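Local atomic coordinates of Beta/gama crystallin family protein (Methanosarcina acetivorans C2A, PDB entry 5HT9), a protein that binds calcium or magnesium ions through a beta/gamma-crystallin domain built from two Greek key motifs; its cellular role is not established. Residues 33-38 with 66-71; 4-9 with 39-44. All coordinates share one frame; numbering follows the deposited sequence.

Contact 1 (33-38 with 66-71); sequences DKISSI and SSVESA. With MG (magnesium ion), chain E; MG (magnesium ion), chain D.
Val-68 is the side chain that leans onto 33-38, and its backbone makes the one hydrogen bond between the segments: Val-68 N donates to Ser-36 O over 3.0 Å, coming from above the carbonyl plane with a bent N-H...O angle of 140°. The same oxygen takes a CA-H...O contact from Ser-67 CA at 3.3 Å. From there the valine can be followed outward. Its CB lies 4.1 Å from Ser-36 O. With CG1 anti to its own carbonyl carbon (chi1 -68°), that methyl reaches Ile-38 CD1 at 3.7 Å, the two side chains crossing at about a right angle. The other methyl, Val-68 CG2, rests 3.9 Å from Ile-35 O. Beside this, Ser-37 CB packs against Ser-66 O at 3.3 Å, while Ser-37 OG is engaged by His-10 O and Phe-13 N. Ser-36 OG turns to a magnesium ion at 2.4 Å, which Lys-34 O also binds, and hydrogen-bonds with Asp-75. Across the sheet, Ser-36 and Ser-37 form a classic bulge opposite Tyr-8 of strand 4-8; Ile-38 pairs with Tyr-65, and the loop that follows strand 63-65 continues alongside the start of strand 37-42.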
loop_
_atom_site.group_PDB
_atom_site.type_symbol
_atom_site.label_atom_id
_atom_site.label_comp_id
_atom_site.label_asym_id
_atom_site.label_seq_id
_atom_site.Cartn_x
_atom_site.Cartn_y
_atom_site.Cartn_z
ATOM N N ASP A 33 -2.421 -1.765 -8.925
ATOM C CA ASP A 33 -2.984 -0.580 -9.579
ATOM C C ASP A 33 -4.439 -0.314 -9.180
ATOM O O ASP A 33 -5.160 0.367 -9.901
ATOM C CB ASP A 33 -2.888 -0.699 -11.108
ATOM C CG ASP A 33 -1.603 -0.104 -11.675
ATOM O OD1 ASP A 33 -0.692 0.259 -10.890
ATOM O OD2 ASP A 33 -1.520 0.006 -12.920
ATOM N N LYS A 34 -4.855 -0.843 -8.031
ATOM C CA LYS A 34 -6.205 -0.610 -7.526
ATOM C C LYS A 34 -6.219 -0.053 -6.106
ATOM O O LYS A 34 -7.285 0.201 -5.553
ATOM C CB LYS A 34 -7.025 -1.898 -7.555
ATOM C CG LYS A 34 -7.411 -2.376 -8.935
ATOM C CD LYS A 34 -8.255 -3.637 -8.826
ATOM C CE LYS A 34 -8.762 -4.088 -10.190
ATOM N NZ LYS A 34 -9.673 -5.267 -10.079
ATOM N N ILE A 35 -5.048 0.139 -5.511
ATOM C CA ILE A 35 -5.003 0.562 -4.117
ATOM C C ILE A 35 -5.367 2.037 -4.001
ATOM O O ILE A 35 -4.759 2.885 -4.649
ATOM C CB ILE A 35 -3.621 0.290 -3.499
ATOM C CG1 ILE A 35 -3.344 -1.217 -3.509
ATOM C CG2 ILE A 35 -3.553 0.834 -2.074
ATOM C CD1 ILE A 35 -1.925 -1.566 -3.120
ATOM N N SER A 36 -6.368 2.336 -3.174
ATOM C CA SER A 36 -6.881 3.689 -3.079
ATOM C C SER A 36 -6.840 4.235 -1.664
ATOM O O SER A 36 -6.939 5.436 -1.468
ATOM C CB SER A 36 -8.317 3.754 -3.620
ATOM O OG SER A 36 -8.320 3.570 -5.026
ATOM N N SER A 37 -6.737 3.346 -0.679
ATOM C CA SER A 37 -6.517 3.769 0.692
ATOM C C SER A 37 -5.715 2.705 1.426
ATOM O O SER A 37 -5.625 1.554 0.982
ATOM C CB SER A 37 -7.842 4.062 1.411
ATOM O OG SER A 37 -8.704 2.939 1.356
ATOM N N ILE A 38 -5.098 3.120 2.528
ATOM C CA ILE A 38 -4.113 2.308 3.236
ATOM C C ILE A 38 -4.180 2.528 4.737
ATOM O O ILE A 38 -4.264 3.664 5.186
ATOM C CB ILE A 38 -2.671 2.660 2.795
ATOM C CG1 ILE A 38 -2.470 2.479 1.289
ATOM C CG2 ILE A 38 -1.648 1.857 3.588
ATOM C CD1 ILE A 38 -1.101 3.019 0.818
ATOM N N SER A 66 -6.931 7.619 4.248
ATOM C CA SER A 66 -8.251 7.349 3.667
ATOM C C SER A 66 -8.258 7.528 2.159
ATOM O O SER A 66 -9.173 7.077 1.463
ATOM C CB SER A 66 -9.310 8.256 4.301
ATOM O OG SER A 66 -9.009 9.625 4.055
ATOM N N SER A 67 -7.242 8.207 1.648
ATOM C CA SER A 67 -6.994 8.223 0.219
ATOM C C SER A 67 -5.491 8.329 0.019
ATOM O O SER A 67 -4.807 9.014 0.780
ATOM C CB SER A 67 -7.723 9.378 -0.467
ATOM O OG SER A 67 -7.124 10.613 -0.124
ATOM N N VAL A 68 -4.968 7.629 -0.977
ATOM C CA VAL A 68 -3.533 7.660 -1.191
ATOM C C VAL A 68 -3.163 9.012 -1.779
ATOM O O VAL A 68 -2.080 9.515 -1.507
ATOM C CB VAL A 68 -3.053 6.507 -2.090
ATOM C CG1 VAL A 68 -3.213 5.179 -1.346
ATOM C CG2 VAL A 68 -3.812 6.485 -3.428
ATOM N N GLU A 69 -4.075 9.620 -2.539
ATOM C CA GLU A 69 -3.842 10.976 -3.055
ATOM C C GLU A 69 -3.508 11.964 -1.931
ATOM O O GLU A 69 -2.631 12.816 -2.084
ATOM C CB GLU A 69 -5.056 11.486 -3.841
ATOM C CG GLU A 69 -5.290 10.820 -5.199
ATOM C CD GLU A 69 -4.300 11.263 -6.273
ATOM O OE1 GLU A 69 -3.535 12.226 -6.030
ATOM O OE2 GLU A 69 -4.288 10.646 -7.367
ATOM N N SER A 70 -4.194 11.839 -0.799
ATOM C CA SER A 70 -3.952 12.719 0.339
ATOM C C SER A 70 -2.574 12.522 0.922
ATOM O O SER A 70 -2.042 13.415 1.584
ATOM C CB SER A 70 -4.977 12.487 1.442
ATOM O OG SER A 70 -4.584 11.417 2.287
ATOM N N ALA A 71 -2.011 11.339 0.705
ATOM C CA ALA A 71 -0.690 11.014 1.218
ATOM C C ALA A 71 0.396 11.265 0.173
ATOM O O ALA A 71 1.526 10.824 0.337
ATOM C CB ALA A 71 -0.650 9.563 1.682
HETATM MG MG MG E . -8.868 1.765 -6.441
HETATM MG MG MG D . 1.360 0.583 -10.641
HETATM O O HOH W 1 1.354 2.408 -11.558
HETATM O O HOH W 2 1.855 -0.370 -12.513
#

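Contact 2 (4-9 with 39-44). With MG (magnesium ion), chain E.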
loop_
_atom_site.group_PDB
_atom_site.type_symbol
_atom_site.label_atom_id
_atom_site.label_comp_id
_atom_site.label_asym_id
_atom_site.label_seq_id
_atom_site.Cartn_x
_atom_site.Cartn_y
_atom_site.Cartn_z
ATOM N N GLU A 4 2.863 -4.574 9.661
ATOM C CA GLU A 4 1.560 -4.877 9.101
ATOM C C GLU A 4 0.986 -3.670 8.393
ATOM O O GLU A 4 1.009 -2.556 8.925
ATOM C CB GLU A 4 0.598 -5.328 10.191
ATOM C CG GLU A 4 -0.753 -5.756 9.649
ATOM C CD GLU A 4 -1.664 -6.267 10.745
ATOM O OE1 GLU A 4 -2.659 -6.956 10.427
ATOM O OE2 GLU A 4 -1.379 -5.972 11.923
ATOM N N VAL A 5 0.463 -3.904 7.203
ATOM C CA VAL A 5 -0.178 -2.856 6.427
ATOM C C VAL A 5 -1.430 -3.455 5.778
ATOM O O VAL A 5 -1.436 -4.620 5.356
ATOM C CB VAL A 5 0.773 -2.260 5.356
ATOM C CG1 VAL A 5 1.217 -3.319 4.351
ATOM C CG2 VAL A 5 0.124 -1.079 4.650
ATOM N N ILE A 6 -2.502 -2.674 5.762
ATOM C CA ILE A 6 -3.722 -3.098 5.110
ATOM C C ILE A 6 -3.975 -2.172 3.938
ATOM O O ILE A 6 -3.941 -0.952 4.094
ATOM C CB ILE A 6 -4.913 -3.084 6.072
ATOM C CG1 ILE A 6 -4.568 -3.887 7.334
ATOM C CG2 ILE A 6 -6.123 -3.676 5.385
ATOM C CD1 ILE A 6 -5.622 -3.855 8.387
ATOM N N VAL A 7 -4.205 -2.745 2.764
ATOM C CA VAL A 7 -4.494 -1.939 1.579
ATOM C C VAL A 7 -5.921 -2.201 1.111
ATOM O O VAL A 7 -6.430 -3.313 1.240
ATOM C CB VAL A 7 -3.503 -2.229 0.426
ATOM C CG1 VAL A 7 -2.070 -1.747 0.801
ATOM C CG2 VAL A 7 -3.499 -3.710 0.078
ATOM N N TYR A 8 -6.546 -1.173 0.550
ATOM C CA TYR A 8 -7.956 -1.218 0.171
ATOM C C TYR A 8 -8.160 -0.728 -1.247
ATOM O O TYR A 8 -7.488 0.202 -1.698
ATOM C CB TYR A 8 -8.805 -0.346 1.099
ATOM C CG TYR A 8 -8.961 -0.819 2.524
ATOM C CD1 TYR A 8 -7.976 -0.579 3.482
ATOM C CD2 TYR A 8 -10.126 -1.441 2.928
ATOM C CE1 TYR A 8 -8.148 -0.985 4.797
ATOM C CE2 TYR A 8 -10.312 -1.847 4.229
ATOM C CZ TYR A 8 -9.330 -1.623 5.161
ATOM O OH TYR A 8 -9.549 -2.046 6.460
ATOM N N GLU A 9 -9.132 -1.326 -1.921
ATOM C CA GLU A 9 -9.452 -1.013 -3.310
ATOM C C GLU A 9 -10.070 0.378 -3.534
ATOM O O GLU A 9 -9.872 0.998 -4.580
ATOM C CB GLU A 9 -10.399 -2.093 -3.837
ATOM C CG GLU A 9 -10.848 -1.898 -5.258
ATOM C CD GLU A 9 -11.866 -2.939 -5.671
ATOM O OE1 GLU A 9 -12.382 -3.654 -4.778
ATOM O OE2 GLU A 9 -12.156 -3.022 -6.882
ATOM N N LYS A 39 -4.104 1.456 5.513
ATOM C CA LYS A 39 -3.852 1.575 6.949
ATOM C C LYS A 39 -2.524 0.921 7.269
ATOM O O LYS A 39 -2.411 -0.296 7.213
ATOM C CB LYS A 39 -4.953 0.907 7.783
ATOM C CG LYS A 39 -6.333 1.516 7.657
ATOM C CD LYS A 39 -7.341 0.692 8.449
ATOM C CE LYS A 39 -8.760 1.177 8.205
ATOM N NZ LYS A 39 -9.730 0.334 8.946
ATOM N N VAL A 40 -1.512 1.710 7.600
ATOM C CA VAL A 40 -0.298 1.100 8.116
ATOM C C VAL A 40 -0.479 0.864 9.613
ATOM O O VAL A 40 -0.706 1.805 10.373
ATOM C CB VAL A 40 0.951 1.958 7.870
ATOM C CG1 VAL A 40 2.177 1.266 8.469
ATOM C CG2 VAL A 40 1.158 2.179 6.367
ATOM N N LYS A 41 -0.402 -0.398 10.023
ATOM C CA LYS A 41 -0.598 -0.762 11.421
ATOM C C LYS A 41 0.701 -0.670 12.214
ATOM O O LYS A 41 0.739 -0.126 13.320
ATOM C CB LYS A 41 -1.173 -2.171 11.527
ATOM C CG LYS A 41 -2.574 -2.308 10.950
ATOM C CD LYS A 41 -3.527 -1.349 11.639
ATOM C CE LYS A 41 -4.982 -1.778 11.458
ATOM N NZ LYS A 41 -5.905 -1.019 12.368
ATOM N N SER A 42 1.773 -1.198 11.640
ATOM C CA SER A 42 3.067 -1.201 12.327
ATOM C C SER A 42 4.183 -1.250 11.307
ATOM O O SER A 42 4.038 -1.874 10.256
ATOM C CB SER A 42 3.166 -2.387 13.280
ATOM O OG SER A 42 2.989 -3.599 12.563
ATOM N N GLY A 43 5.292 -0.579 11.615
ATOM C CA GLY A 43 6.437 -0.558 10.727
ATOM C C GLY A 43 6.379 0.532 9.682
ATOM O O GLY A 43 5.333 1.165 9.474
ATOM N N THR A 44 7.516 0.749 9.022
ATOM C CA THR A 44 7.606 1.661 7.894
ATOM C C THR A 44 7.581 0.834 6.623
ATOM O O THR A 44 8.310 -0.152 6.507
ATOM C CB THR A 44 8.889 2.513 7.912
ATOM O OG1 THR A 44 9.047 3.136 9.191
ATOM C CG2 THR A 44 8.828 3.586 6.823
HETATM MG MG MG E . -8.868 1.765 -6.441
HETATM O O HOH W 3 0.370 -4.826 13.399
#
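Glu-4 and Ser-42 form a hydrogen-bonded antiparallel pair, Glu-4 N giving its proton to Ser-42 O and Ser-42 N returning one to Glu-4 O. That second bond lies in the carbonyl plane, on a lone pair. Ser-42 O also accepts from Trp-45 NE1. Lys-41 N reaches the same Glu-4 O over 2.8 Å, tilted 28° from the plane, so one carbonyl serves two successive amides: the classic bulge of Lys-41 and Ser-42 opposite Glu-4. Beyond it, Ile-6 N to Lys-39 O is nearly straight (172°), and Lys-39 N answers to Ile-6 O.

The side chains sort by face. Glu-4 runs extended, CG anti to the backbone N (chi1 -176°), alongside Lys-41 and pointing the same way; its OE2 lies 3.8 Å from Lys-41 CB. OE2 takes a proton from a water at 2.6 Å, which also hydrogen-bonds to Ser-42 OG at 3.0 Å. Shortened to alanine, Glu-4 would lose its carboxylate, and the shared water would probably be left without that acceptor and the CB-CG part of Lys-41 without its neighbour. Lys-41 CE meets Ile-6 CD1 at 3.8 Å. Further along, Lys-39 NZ makes a weak bond of 3.4 Å to Tyr-8 OH, and the lysine also has a cation-pi partner in Phe-13, whose ring meets Tyr-8 edge-to-face. On the buried face, Val-5 CG2 touches Val-40 CG2 at 3.8 Å, both residues packing on Trp-45.

At the far end Glu-9 O binds magnesium, where the chain turns a corner. This is the pairing of the first and last strands of the N-terminal Greek key, the two central strands of the four-stranded sheet of the beta/gamma-crystallin domain.

How the contacts relate
Strand 37-42 runs through both contacts: its first residues meet the loop 66-71 in contact 1, and its later ones pair with strand 4-8 in contact 2. Their centres are 11 Å apart, yet they touch directly. Ser-36 N lies 2.8 Å from Tyr-8 O, a probable hydrogen bond. A second probable one runs from Tyr-8 N to Ser-37 O at 2.9 Å. Ile-38 CG2 packs on Val-5 CG2 at 3.6 Å. One magnesium ion joins them, since contact 2 supplies Glu-9 O and contact 1 supplies Lys-34 O and Ser-36 OG; Asn-76 adds a fourth protein ligand. Asp-33 of contact 1 belongs to the other magnesium site, with Glu-49, Ser-77 and Ser-79.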